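PDB 4V36: lysyl-trna-dependent l-ysyl-phosphatidylgycerol synthase from Bacillus licheniformis, which catalyses the transfer of lysine from lysyl-tRNA to the membrane lipid phosphatidylglycerol, a modification associated with bacterial resistance. Local coordinates for residues Glu17-Phe22 and Leu51-Lys56; Leu31-Phe36 and Gln192-Ala197; Gly58-Val63 and Met323-Arg328; Ile93-Glu98 and Lys179-Gly184. All coordinates share one frame; numbering follows the deposited sequence.

Contact 1 (Glu17-Phe22 and Leu51-Lys56)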
loop_
_atom_site.group_PDB
_atom_site.type_symbol
_atom_site.label_atom_id
_atom_site.label_comp_id
_atom_site.label_asym_id
_atom_site.label_seq_id
_atom_site.Cartn_x
_atom_site.Cartn_y
_atom_site.Cartn_z
ATOM N N GLU A 17 -15.168 3.412 -13.160
ATOM C CA GLU A 17 -15.603 2.451 -14.170
ATOM C C GLU A 17 -14.510 2.175 -15.196
ATOM O O GLU A 17 -14.249 1.022 -15.543
ATOM C CB GLU A 17 -16.864 2.948 -14.877
ATOM C CG GLU A 17 -17.373 2.006 -15.959
ATOM C CD GLU A 17 -18.596 2.542 -16.674
ATOM O OE1 GLU A 17 -19.061 3.644 -16.315
ATOM O OE2 GLU A 17 -19.094 1.860 -17.595
ATOM N N LYS A 18 -13.877 3.237 -15.683
ATOM C CA LYS A 18 -12.809 3.103 -16.667
ATOM C C LYS A 18 -11.591 2.421 -16.054
ATOM O O LYS A 18 -10.927 1.612 -16.703
ATOM C CB LYS A 18 -12.424 4.471 -17.233
ATOM C CG LYS A 18 -11.418 4.414 -18.371
ATOM C CD LYS A 18 -11.115 5.802 -18.912
ATOM C CE LYS A 18 -10.113 5.743 -20.055
ATOM N NZ LYS A 18 -9.810 7.094 -20.603
ATOM N N LEU A 19 -11.308 2.749 -14.797
ATOM C CA LEU A 19 -10.175 2.163 -14.088
ATOM C C LEU A 19 -10.374 0.669 -13.852
ATOM O O LEU A 19 -9.453 -0.125 -14.044
ATOM C CB LEU A 19 -9.951 2.876 -12.752
ATOM C CG LEU A 19 -8.847 2.288 -11.871
ATOM C CD1 LEU A 19 -7.510 2.338 -12.585
ATOM C CD2 LEU A 19 -8.772 3.015 -10.539
ATOM N N GLU A 20 -11.579 0.297 -13.432
ATOM C CA GLU A 20 -11.903 -1.101 -13.162
ATOM C C GLU A 20 -11.774 -1.946 -14.422
ATOM O O GLU A 20 -11.246 -3.057 -14.385
ATOM C CB GLU A 20 -13.315 -1.227 -12.588
ATOM C CG GLU A 20 -13.739 -2.659 -12.308
ATOM C CD GLU A 20 -12.812 -3.359 -11.332
ATOM O OE1 GLU A 20 -12.555 -2.797 -10.247
ATOM O OE2 GLU A 20 -12.337 -4.470 -11.653
ATOM N N ALA A 21 -12.261 -1.410 -15.536
ATOM C CA ALA A 21 -12.179 -2.102 -16.814
ATOM C C ALA A 21 -10.727 -2.272 -17.243
ATOM O O ALA A 21 -10.334 -3.334 -17.720
ATOM C CB ALA A 21 -12.964 -1.349 -17.876
ATOM N N PHE A 22 -9.936 -1.220 -17.061
ATOM C CA PHE A 22 -8.534 -1.226 -17.463
ATOM C C PHE A 22 -7.714 -2.250 -16.684
ATOM O O PHE A 22 -6.939 -3.006 -17.268
ATOM C CB PHE A 22 -7.926 0.170 -17.284
ATOM C CG PHE A 22 -6.453 0.238 -17.590
ATOM C CD1 PHE A 22 -6.011 0.434 -18.888
ATOM C CD2 PHE A 22 -5.513 0.112 -16.579
ATOM C CE1 PHE A 22 -4.660 0.499 -19.172
ATOM C CE2 PHE A 22 -4.161 0.173 -16.859
ATOM C CZ PHE A 22 -3.734 0.368 -18.157
ATOM N N LEU A 51 -1.163 3.028 -17.837
ATOM C CA LEU A 51 -1.778 4.067 -17.018
ATOM C C LEU A 51 -0.851 4.587 -15.920
ATOM O O LEU A 51 -0.203 3.811 -15.219
ATOM C CB LEU A 51 -3.069 3.540 -16.388
ATOM C CG LEU A 51 -3.723 4.429 -15.330
ATOM C CD1 LEU A 51 -4.196 5.739 -15.941
ATOM C CD2 LEU A 51 -4.872 3.701 -14.656
ATOM N N ILE A 52 -0.804 5.906 -15.774
ATOM C CA ILE A 52 -0.048 6.538 -14.700
ATOM C C ILE A 52 -0.974 7.289 -13.747
ATOM O O ILE A 52 -1.720 8.178 -14.160
ATOM C CB ILE A 52 1.016 7.509 -15.249
ATOM C CG1 ILE A 52 2.211 6.731 -15.799
ATOM C CG2 ILE A 52 1.475 8.472 -14.164
ATOM C CD1 ILE A 52 3.352 7.615 -16.259
ATOM N N GLN A 53 -0.930 6.916 -12.472
ATOM C CA GLN A 53 -1.699 7.606 -11.443
ATOM C C GLN A 53 -0.800 8.593 -10.708
ATOM O O GLN A 53 0.340 8.269 -10.375
ATOM C CB GLN A 53 -2.311 6.607 -10.462
ATOM C CG GLN A 53 -3.107 5.500 -11.127
ATOM C CD GLN A 53 -3.718 4.539 -10.127
ATOM O OE1 GLN A 53 -3.879 4.866 -8.950
ATOM N NE2 GLN A 53 -4.059 3.341 -10.591
ATOM N N PHE A 54 -1.309 9.792 -10.451
ATOM C CA PHE A 54 -0.487 10.833 -9.849
ATOM C C PHE A 54 -1.302 11.876 -9.096
ATOM O O PHE A 54 -2.530 11.903 -9.174
ATOM C CB PHE A 54 0.356 11.525 -10.924
ATOM C CG PHE A 54 -0.456 12.297 -11.927
ATOM C CD1 PHE A 54 -1.053 11.653 -12.999
ATOM C CD2 PHE A 54 -0.618 13.667 -11.801
ATOM C CE1 PHE A 54 -1.801 12.360 -13.924
ATOM C CE2 PHE A 54 -1.364 14.380 -12.722
ATOM C CZ PHE A 54 -1.955 13.725 -13.785
ATOM N N ALA A 55 -0.598 12.736 -8.368
ATOM C CA ALA A 55 -1.215 13.862 -7.681
ATOM C C ALA A 55 -0.392 15.120 -7.926
ATOM O O ALA A 55 0.828 15.052 -8.071
ATOM C CB ALA A 55 -1.341 13.583 -6.194
ATOM N N LYS A 56 -1.063 16.264 -7.981
ATOM C CA LYS A 56 -0.394 17.526 -8.270
ATOM C C LYS A 56 -0.102 18.306 -6.993
ATOM O O LYS A 56 -0.988 18.511 -6.162
ATOM C CB LYS A 56 -1.242 18.370 -9.224
ATOM C CG LYS A 56 -0.608 19.692 -9.628
ATOM C CD LYS A 56 -1.485 20.436 -10.624
ATOM C CE LYS A 56 -0.901 21.796 -10.972
ATOM N NZ LYS A 56 -0.801 22.675 -9.774
#
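The side-chain nitrogen NE2 of Gln53 is held by a hydrogen bond to the backbone O of Ser32, while the methyl CD1 of Leu19 lies 4.1 Å from the same NE2. A glutamine suits this buried strand position because its chain, extended beyond CG (chi2 -179°), carries NE2 out from the sheet to Ser32 O in the loop after helix 16-25. Next to it the contact turns wholly apolar. Leu51 and Gln53 point from strand 50-57 to the same side, toward helix 16-25, whereas Ile52 between them packs on Val77 and Phe81 of helix 74-87. From the helix come Leu19 and Phe22, one turn apart. The two leucines cross at about a right angle, with CD1 of Leu19 3.6 Å from CD2 of Leu51. That same CD2 methyl also approaches the Phe22 ring, 4.1 Å from its CD2. The far end of the ring reaches the strand: CE2 of Phe22 is 3.6 Å from CB of Leu51, and the ring meets this carbon obliquely. A chi1 of 176° swings the Phe22 ring off the helix toward the strand; it also meets Tyr44 edge-to-face. The short segment axes stay 11.7 Å apart and run at 134°, so long side chains from the helix must span the gap. Phe42 of strand 41-44, one of the two edge strands, touches Leu19, Leu51 and Gln53 and adds to the packing. Branched and aromatic carbon groups thus provide the adhesion between helix and sheet, and the amide nitrogen NE2 among them is satisfied by the carbonyl of Ser32.

Contact 2 (Leu31-Phe36 and Gln192-Ala197)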
loop_
_atom_site.group_PDB
_atom_site.type_symbol
_atom_site.label_atom_id
_atom_site.label_comp_id
_atom_site.label_asym_id
_atom_site.label_seq_id
_atom_site.Cartn_x
_atom_site.Cartn_y
_atom_site.Cartn_z
ATOM N N LEU A 31 0.000 -0.901 -6.270
ATOM C CA LEU A 31 -0.623 0.349 -5.850
ATOM C C LEU A 31 -1.775 0.755 -6.764
ATOM O O LEU A 31 -2.320 1.852 -6.639
ATOM C CB LEU A 31 0.423 1.463 -5.802
ATOM C CG LEU A 31 1.669 1.169 -4.963
ATOM C CD1 LEU A 31 2.745 2.216 -5.211
ATOM C CD2 LEU A 31 1.318 1.101 -3.484
ATOM N N SER A 32 -2.144 -0.136 -7.678
ATOM C CA SER A 32 -3.179 0.157 -8.668
ATOM C C SER A 32 -4.558 0.337 -8.039
ATOM O O SER A 32 -5.335 1.195 -8.462
ATOM C CB SER A 32 -3.235 -0.952 -9.720
ATOM O OG SER A 32 -2.000 -1.077 -10.399
ATOM N N HIS A 33 -4.856 -0.473 -7.028
ATOM C CA HIS A 33 -6.171 -0.456 -6.395
ATOM C C HIS A 33 -6.438 0.858 -5.666
ATOM O O HIS A 33 -7.589 1.228 -5.440
ATOM C CB HIS A 33 -6.310 -1.631 -5.425
ATOM C CG HIS A 33 -7.710 -1.851 -4.941
ATOM N ND1 HIS A 33 -8.115 -1.540 -3.661
ATOM C CD2 HIS A 33 -8.801 -2.349 -5.570
ATOM C CE1 HIS A 33 -9.393 -1.839 -3.520
ATOM N NE2 HIS A 33 -9.835 -2.332 -4.664
ATOM N N LEU A 34 -5.372 1.566 -5.307
ATOM C CA LEU A 34 -5.498 2.830 -4.587
ATOM C C LEU A 34 -6.116 3.930 -5.450
ATOM O O LEU A 34 -6.457 5.002 -4.950
ATOM C CB LEU A 34 -4.135 3.283 -4.065
ATOM C CG LEU A 34 -3.567 2.429 -2.931
ATOM C CD1 LEU A 34 -2.200 2.933 -2.509
ATOM C CD2 LEU A 34 -4.527 2.414 -1.754
ATOM N N GLY A 35 -6.261 3.658 -6.742
ATOM C CA GLY A 35 -6.886 4.600 -7.651
ATOM C C GLY A 35 -8.380 4.740 -7.418
ATOM O O GLY A 35 -9.008 5.675 -7.913
ATOM N N PHE A 36 -8.952 3.812 -6.656
ATOM C CA PHE A 36 -10.381 3.845 -6.364
ATOM C C PHE A 36 -10.700 4.785 -5.204
ATOM O O PHE A 36 -11.858 4.928 -4.812
ATOM C CB PHE A 36 -10.899 2.439 -6.055
ATOM C CG PHE A 36 -10.880 1.513 -7.238
ATOM C CD1 PHE A 36 -11.769 1.690 -8.287
ATOM C CD2 PHE A 36 -9.980 0.463 -7.299
ATOM C CE1 PHE A 36 -11.755 0.840 -9.377
ATOM C CE2 PHE A 36 -9.962 -0.392 -8.386
ATOM C CZ PHE A 36 -10.851 -0.203 -9.425
ATOM N N GLN A 192 -16.365 -0.984 -1.272
ATOM C CA GLN A 192 -17.224 -1.864 -2.060
ATOM C C GLN A 192 -16.451 -2.564 -3.176
ATOM O O GLN A 192 -16.980 -3.448 -3.847
ATOM C CB GLN A 192 -18.394 -1.078 -2.663
ATOM C CG GLN A 192 -19.349 -0.468 -1.646
ATOM C CD GLN A 192 -20.288 -1.485 -1.026
ATOM O OE1 GLN A 192 -20.295 -2.657 -1.402
ATOM N NE2 GLN A 192 -21.092 -1.038 -0.070
ATOM N N LYS A 193 -15.196 -2.166 -3.364
ATOM C CA LYS A 193 -14.405 -2.631 -4.499
ATOM C C LYS A 193 -13.627 -3.917 -4.220
ATOM O O LYS A 193 -12.967 -4.451 -5.112
ATOM C CB LYS A 193 -13.429 -1.536 -4.936
ATOM C CG LYS A 193 -14.092 -0.259 -5.423
ATOM C CD LYS A 193 -14.788 -0.474 -6.753
ATOM C CE LYS A 193 -15.400 0.818 -7.270
ATOM N NZ LYS A 193 -16.475 1.327 -6.374
ATOM N N ALA A 194 -13.702 -4.415 -2.992
ATOM C CA ALA A 194 -12.888 -5.561 -2.598
ATOM C C ALA A 194 -13.508 -6.320 -1.428
ATOM O O ALA A 194 -14.311 -5.761 -0.683
ATOM C CB ALA A 194 -11.477 -5.098 -2.243
ATOM N N PRO A 195 -13.144 -7.605 -1.271
ATOM C CA PRO A 195 -13.614 -8.376 -0.114
ATOM C C PRO A 195 -13.150 -7.769 1.204
ATOM O O PRO A 195 -12.091 -7.141 1.254
ATOM C CB PRO A 195 -12.979 -9.754 -0.329
ATOM C CG PRO A 195 -12.740 -9.836 -1.792
ATOM C CD PRO A 195 -12.389 -8.444 -2.218
ATOM N N ILE A 196 -13.938 -7.955 2.257
ATOM C CA ILE A 196 -13.566 -7.464 3.576
ATOM C C ILE A 196 -13.506 -8.609 4.575
ATOM O O ILE A 196 -14.489 -9.322 4.778
ATOM C CB ILE A 196 -14.548 -6.394 4.086
ATOM C CG1 ILE A 196 -14.487 -5.151 3.199
ATOM C CG2 ILE A 196 -14.231 -6.026 5.527
ATOM C CD1 ILE A 196 -15.419 -4.045 3.639
ATOM N N ALA A 197 -12.342 -8.784 5.192
ATOM C CA ALA A 197 -12.159 -9.815 6.205
ATOM C C ALA A 197 -12.409 -9.236 7.589
ATOM O O ALA A 197 -11.890 -8.174 7.924
ATOM C CB ALA A 197 -10.763 -10.406 6.118
#
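Lys193 lays its aliphatic chain over one face of the Phe36 ring, with CD above that face and CE 3.9 Å from CD1 of Phe36. Nearer the backbone, CG of Lys193 is 4.1 Å from CG of Phe36. The lysine keeps to this path because its chain bends at chi2 (-70°) and again at chi4, which leaves NZ turned to the carbonyl O of Asp189, its hydrogen-bond partner. A long chain with a charged tip suits a partly exposed place: methylenes cover the ring, and the amine finds a polar group. Phe36 is backed by Leu19 and Leu23 of helix 16-25. The contact joins the loop between helix 16-25 and strand 41-44 to the loop before strand 196-200; these two strands lie toward opposite ends of the long mixed sheet, consistent with a pair of acetyltransferase-like (GNAT) units. His33, one 3-10 turn before Phe36, brings NE2 to 3.7 Å from CB of Lys193 and 4.0 Å from CB of Ala194, both oblique to the imidazole. This NE2 is buried without a hydrogen-bond partner in the model. The small methyl of Ala194 lies against the NE2-CE1 side of the imidazole, which also meets the ring of Tyr190 and touches Met213.

Contact 3 (Gly58-Val63 and Met323-Arg328)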
loop_
_atom_site.group_PDB
_atom_site.type_symbol
_atom_site.label_atom_id
_atom_site.label_comp_id
_atom_site.label_asym_id
_atom_site.label_seq_id
_atom_site.Cartn_x
_atom_site.Cartn_y
_atom_site.Cartn_z
ATOM N N GLY A 58 1.598 21.881 -6.364
ATOM C CA GLY A 58 2.189 23.091 -6.901
ATOM C C GLY A 58 2.628 22.885 -8.337
ATOM O O GLY A 58 1.816 22.551 -9.200
ATOM N N GLN A 59 3.917 23.075 -8.591
ATOM C CA GLN A 59 4.470 22.850 -9.921
ATOM C C GLN A 59 5.165 21.494 -9.992
ATOM O O GLN A 59 6.034 21.276 -10.836
ATOM C CB GLN A 59 5.450 23.965 -10.297
ATOM C CG GLN A 59 4.808 25.331 -10.499
ATOM C CD GLN A 59 4.455 26.019 -9.193
ATOM O OE1 GLN A 59 5.172 25.896 -8.200
ATOM N NE2 GLN A 59 3.342 26.743 -9.187
ATOM N N ARG A 60 4.779 20.585 -9.102
ATOM C CA ARG A 60 5.402 19.266 -9.042
ATOM C C ARG A 60 4.367 18.145 -9.006
ATOM O O ARG A 60 3.427 18.178 -8.212
ATOM C CB ARG A 60 6.324 19.168 -7.822
ATOM C CG ARG A 60 7.394 20.250 -7.779
ATOM C CD ARG A 60 8.336 20.076 -6.601
ATOM N NE ARG A 60 9.244 21.212 -6.472
ATOM C CZ ARG A 60 10.279 21.253 -5.641
ATOM N NH1 ARG A 60 10.549 20.214 -4.861
ATOM N NH2 ARG A 60 11.049 22.331 -5.592
ATOM N N LEU A 61 4.549 17.153 -9.874
ATOM C CA LEU A 61 3.642 16.012 -9.949
ATOM C C LEU A 61 4.258 14.777 -9.295
ATOM O O LEU A 61 5.397 14.416 -9.589
ATOM C CB LEU A 61 3.284 15.706 -11.405
ATOM C CG LEU A 61 2.675 16.830 -12.245
ATOM C CD1 LEU A 61 2.538 16.393 -13.694
ATOM C CD2 LEU A 61 1.327 17.255 -11.688
ATOM N N VAL A 62 3.502 14.132 -8.412
ATOM C CA VAL A 62 3.978 12.926 -7.743
ATOM C C VAL A 62 3.239 11.687 -8.239
ATOM O O VAL A 62 2.043 11.531 -7.998
ATOM C CB VAL A 62 3.820 13.024 -6.213
ATOM C CG1 VAL A 62 4.421 11.797 -5.539
ATOM C CG2 VAL A 62 4.472 14.294 -5.692
ATOM N N VAL A 63 3.960 10.811 -8.931
ATOM C CA VAL A 63 3.386 9.573 -9.449
ATOM C C VAL A 63 3.438 8.468 -8.398
ATOM O O VAL A 63 4.452 8.293 -7.722
ATOM C CB VAL A 63 4.122 9.104 -10.721
ATOM C CG1 VAL A 63 3.545 7.790 -11.227
ATOM C CG2 VAL A 63 4.051 10.171 -11.800
ATOM N N MET A 323 10.916 14.532 -0.124
ATOM C CA MET A 323 10.356 13.619 0.866
ATOM C C MET A 323 9.275 14.292 1.706
ATOM O O MET A 323 8.268 13.673 2.046
ATOM C CB MET A 323 11.459 13.076 1.773
ATOM C CG MET A 323 12.403 12.101 1.095
ATOM S SD MET A 323 11.574 10.573 0.620
ATOM C CE MET A 323 10.985 9.994 2.211
ATOM N N ILE A 324 9.489 15.562 2.036
ATOM C CA ILE A 324 8.522 16.328 2.818
ATOM C C ILE A 324 7.224 16.538 2.042
ATOM O O ILE A 324 6.130 16.375 2.588
ATOM C CB ILE A 324 9.100 17.696 3.237
ATOM C CG1 ILE A 324 10.175 17.508 4.307
ATOM C CG2 ILE A 324 8.005 18.606 3.768
ATOM C CD1 ILE A 324 9.651 16.896 5.589
ATOM N N LEU A 325 7.351 16.893 0.767
ATOM C CA LEU A 325 6.190 17.115 -0.090
ATOM C C LEU A 325 5.335 15.856 -0.208
ATOM O O LEU A 325 4.107 15.922 -0.160
ATOM C CB LEU A 325 6.630 17.581 -1.478
ATOM C CG LEU A 325 7.442 18.876 -1.542
ATOM C CD1 LEU A 325 7.897 19.154 -2.966
ATOM C CD2 LEU A 325 6.639 20.048 -0.995
ATOM N N VAL A 326 5.996 14.713 -0.360
ATOM C CA VAL A 326 5.306 13.433 -0.465
ATOM C C VAL A 326 4.665 13.055 0.866
ATOM O O VAL A 326 3.535 12.567 0.906
ATOM C CB VAL A 326 6.267 12.312 -0.917
ATOM C CG1 VAL A 326 5.568 10.960 -0.890
ATOM C CG2 VAL A 326 6.804 12.607 -2.307
ATOM N N THR A 327 5.389 13.293 1.956
ATOM C CA THR A 327 4.879 13.013 3.294
ATOM C C THR A 327 3.607 13.808 3.576
ATOM O O THR A 327 2.628 13.267 4.090
ATOM C CB THR A 327 5.929 13.333 4.375
ATOM O OG1 THR A 327 7.084 12.508 4.181
ATOM C CG2 THR A 327 5.365 13.081 5.762
ATOM N N ARG A 328 3.621 15.091 3.226
ATOM C CA ARG A 328 2.450 15.940 3.419
ATOM C C ARG A 328 1.316 15.534 2.482
ATOM O O ARG A 328 0.143 15.673 2.822
ATOM C CB ARG A 328 2.807 17.413 3.207
ATOM C CG ARG A 328 3.602 18.019 4.349
ATOM C CD ARG A 328 3.967 19.470 4.077
ATOM N NE ARG A 328 2.794 20.329 3.936
ATOM C CZ ARG A 328 2.195 20.950 4.947
ATOM N NH1 ARG A 328 2.654 20.805 6.182
ATOM N NH2 ARG A 328 1.135 21.715 4.724
#
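Arg60 and Leu325 cross at about a right angle, the methyl CD1 of the leucine set against the outer half of the arginine. NH1 of Arg60 lies 3.4 Å from CD1 of Leu325, and CD of Arg60 is 3.8 Å from the same methyl, which approaches the guanidinium obliquely. The arginine chain runs extended from CG to NE, and this carries its charged end past the leucine. Such a residue fits a partly exposed place: CD and the guanidinium both lie against the leucine methyl, so one side chain offers carbon and charge together.

Deeper in, Val62 and Val326 meet at an oblique angle, CG1 of Val62 being 4.1 Å from CG2 of Val326. Both are buried, and Tyr95 of the adjacent strand 91-97 touches each of them. Compact, beta-branched valines let the strand and helix come close here, with the CA atoms of Val62 and Val326 7.4 Å apart. Within the helix, Thr327 OG1 donates to Met323 O at 2.7 Å, a bond internal to that segment.

Leu61 and Val63 turn to the other side of strand 60-69, against Phe81 of helix 74-87. Helix 319-330 thus packs on one face of the sheet and helix 74-87 on the other. A sheet with helices on both faces is consistent with the acetyltransferase-like (GNAT) fold inferred for the family, although helix 319-330 need not itself be an element of that fold.

Contact 4 (Ile93-Glu98 and Lys179-Gly184). With LYN (2,6-diamino-hexanoic acid amide), chain C.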
loop_
_atom_site.group_PDB
_atom_site.type_symbol
_atom_site.label_atom_id
_atom_site.label_comp_id
_atom_site.label_asym_id
_atom_site.label_seq_id
_atom_site.Cartn_x
_atom_site.Cartn_y
_atom_site.Cartn_z
ATOM N N ILE A 93 7.876 13.517 -10.017
ATOM C CA ILE A 93 8.451 12.626 -9.019
ATOM C C ILE A 93 7.739 11.275 -9.046
ATOM O O ILE A 93 6.515 11.215 -9.154
ATOM C CB ILE A 93 8.352 13.234 -7.606
ATOM C CG1 ILE A 93 8.899 14.664 -7.599
ATOM C CG2 ILE A 93 9.085 12.369 -6.594
ATOM C CD1 ILE A 93 8.572 15.439 -6.341
ATOM N N PHE A 94 8.508 10.194 -8.961
ATOM C CA PHE A 94 7.934 8.855 -8.917
ATOM C C PHE A 94 8.119 8.244 -7.530
ATOM O O PHE A 94 9.238 8.148 -7.027
ATOM C CB PHE A 94 8.566 7.958 -9.985
ATOM C CG PHE A 94 8.288 8.407 -11.394
ATOM C CD1 PHE A 94 9.123 9.315 -12.025
ATOM C CD2 PHE A 94 7.189 7.924 -12.084
ATOM C CE1 PHE A 94 8.868 9.731 -13.319
ATOM C CE2 PHE A 94 6.929 8.336 -13.378
ATOM C CZ PHE A 94 7.769 9.242 -13.996
ATOM N N TYR A 95 7.014 7.827 -6.921
ATOM C CA TYR A 95 7.041 7.336 -5.549
ATOM C C TYR A 95 6.725 5.844 -5.457
ATOM O O TYR A 95 5.718 5.379 -5.986
ATOM C CB TYR A 95 6.061 8.139 -4.693
ATOM C CG TYR A 95 5.947 7.656 -3.268
ATOM C CD1 TYR A 95 7.014 7.768 -2.387
ATOM C CD2 TYR A 95 4.765 7.101 -2.799
ATOM C CE1 TYR A 95 6.910 7.329 -1.080
ATOM C CE2 TYR A 95 4.650 6.662 -1.494
ATOM C CZ TYR A 95 5.725 6.778 -0.639
ATOM O OH TYR A 95 5.612 6.338 0.659
ATOM N N GLN A 96 7.602 5.113 -4.771
ATOM C CA GLN A 96 7.481 3.666 -4.578
ATOM C C GLN A 96 7.471 2.881 -5.887
ATOM O O GLN A 96 6.533 2.135 -6.169
ATOM C CB GLN A 96 6.227 3.325 -3.766
ATOM C CG GLN A 96 6.325 3.685 -2.294
ATOM C CD GLN A 96 5.297 2.963 -1.447
ATOM O OE1 GLN A 96 4.827 1.884 -1.806
ATOM N NE2 GLN A 96 4.941 3.557 -0.314
ATOM N N ILE A 97 8.526 3.046 -6.679
ATOM C CA ILE A 97 8.735 2.207 -7.852
ATOM C C ILE A 97 9.623 1.034 -7.461
ATOM O O ILE A 97 10.176 1.011 -6.361
ATOM C CB ILE A 97 9.384 2.982 -9.014
ATOM C CG1 ILE A 97 10.843 3.310 -8.690
ATOM C CG2 ILE A 97 8.589 4.243 -9.321
ATOM C CD1 ILE A 97 11.588 3.966 -9.829
ATOM N N GLU A 98 9.763 0.063 -8.357
ATOM C CA GLU A 98 10.568 -1.116 -8.066
ATOM C C GLU A 98 11.859 -1.121 -8.881
ATOM O O GLU A 98 11.968 -0.424 -9.890
ATOM C CB GLU A 98 9.761 -2.389 -8.328
ATOM C CG GLU A 98 8.505 -2.495 -7.475
ATOM C CD GLU A 98 7.760 -3.798 -7.682
ATOM O OE1 GLU A 98 8.332 -4.722 -8.298
ATOM O OE2 GLU A 98 6.601 -3.897 -7.229
ATOM N N LYS A 179 -5.184 9.333 6.373
ATOM C CA LYS A 179 -4.126 9.632 5.417
ATOM C C LYS A 179 -4.570 9.166 4.036
ATOM O O LYS A 179 -5.557 8.440 3.914
ATOM C CB LYS A 179 -2.815 8.960 5.826
ATOM C CG LYS A 179 -2.245 9.471 7.141
ATOM C CD LYS A 179 -0.986 8.717 7.534
ATOM C CE LYS A 179 -0.391 9.269 8.820
ATOM N NZ LYS A 179 -1.357 9.220 9.951
ATOM N N GLY A 180 -3.851 9.577 2.997
ATOM C CA GLY A 180 -4.259 9.251 1.642
ATOM C C GLY A 180 -3.126 9.007 0.666
ATOM O O GLY A 180 -2.020 8.627 1.057
ATOM N N PHE A 181 -3.423 9.222 -0.614
ATOM C CA PHE A 181 -2.483 9.022 -1.716
ATOM C C PHE A 181 -1.963 7.586 -1.782
ATOM O O PHE A 181 -2.480 6.769 -2.544
ATOM C CB PHE A 181 -1.309 10.002 -1.613
ATOM C CG PHE A 181 -0.367 9.937 -2.780
ATOM C CD1 PHE A 181 -0.779 10.339 -4.040
ATOM C CD2 PHE A 181 0.929 9.477 -2.618
ATOM C CE1 PHE A 181 0.084 10.279 -5.119
ATOM C CE2 PHE A 181 1.797 9.414 -3.692
ATOM C CZ PHE A 181 1.374 9.817 -4.945
ATOM N N SER A 182 -0.943 7.285 -0.985
ATOM C CA SER A 182 -0.323 5.962 -0.999
ATOM C C SER A 182 -0.907 5.050 0.072
ATOM O O SER A 182 -0.560 3.871 0.150
ATOM C CB SER A 182 1.188 6.079 -0.808
ATOM O OG SER A 182 1.489 6.668 0.444
ATOM N N LEU A 183 -1.784 5.603 0.901
ATOM C CA LEU A 183 -2.459 4.827 1.934
ATOM C C LEU A 183 -3.965 4.897 1.735
ATOM O O LEU A 183 -4.481 5.865 1.177
ATOM C CB LEU A 183 -2.086 5.335 3.330
ATOM C CG LEU A 183 -0.608 5.264 3.725
ATOM C CD1 LEU A 183 -0.378 5.915 5.080
ATOM C CD2 LEU A 183 -0.119 3.827 3.733
ATOM N N GLY A 184 -4.669 3.869 2.189
ATOM C CA GLY A 184 -6.113 3.848 2.075
ATOM C C GLY A 184 -6.791 4.502 3.259
ATOM O O GLY A 184 -6.180 4.701 4.311
HETATM N N LYN C . -5.177 1.125 8.297
HETATM C CA LYN C . -5.036 2.367 7.559
HETATM C CB LYN C . -4.435 3.436 8.467
HETATM C CG LYN C . -4.191 4.749 7.731
HETATM C CD LYN C . -4.308 5.939 8.677
HETATM C CE LYN C . -3.270 5.878 9.792
HETATM N NZ LYN C . -3.449 7.038 10.706
HETATM C C LYN C . -4.156 2.153 6.360
HETATM O O LYN C . -3.142 1.482 6.473
HETATM N NT LYN C . -4.512 2.693 5.195
HETATM O O HOH W 1 3.391 5.343 1.757
#
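Tyr95 packs closely along one edge of its ring and meets water at its hydroxyl end. On the close-packed part, CE2 of Tyr95 is 3.6 Å from CB of Ser182, which sits near the plane of the tyrosine ring. CD2 of Tyr95 in turn approaches the edge of the Phe181 ring, 3.9 Å from CE2 of Phe181. CG of the neighbouring Gln96 sits 3.5 Å above one face of the Tyr95 ring, toward its rim. The tyrosine extends from its strand toward the loop because chi1, at 176°, sets the ring trans to the backbone N.

That loop makes a type II' beta turn from Gly180 to Leu183, closed by Leu183 N to Gly180 O. Phe181 holds the second position with positive phi; Asp39 accepts from its N and Lys40 donates to its O. Across the contact, strand 91-97 turns a corner at Gln96, where Gln96 and Ile97 both face Tyr310 in a G1 beta bulge.

The looser part is bridged by a water, 2.7 Å from Tyr95 OH and 2.7 Å from Ser182 OG. Serine suits this place: its CB packs at the ring edge while its hydroxyl shares the water with Tyr95 OH. Farther along the loop, Gly184 O accepts a hydrogen bond from NT of the bound lysine amide (2.8 Å, 146° at the hydrogen). At the ligand's other end, Lys179 NZ, which makes a cation-pi contact with Tyr288, lies 3.1 Å from NZ of the ligand.

In the fold
All four contacts reach the same mixed sheet. Contacts 1, 3 and 4 use strands 50-57, 60-69 and 91-97, which lie side by side in it, and contacts 3 and 4 are the nearest pair, with centres about 10 Å apart. Contact 2 reaches strand 196-200, near the other end of the sheet; its centre is about 13 Å from the centre of contact 1 and about 23 Å from that of contact 3. Along the chain, contact 1 closes before contacts 3 and 4 open, contact 2 alternates with contacts 1 and 3, and contact 4 is nested within both 2 and 3. Leu34 touches the 179-184 loop, which carries pocket residues Lys179 and Gly184, so contacts 2 and 4 meet there.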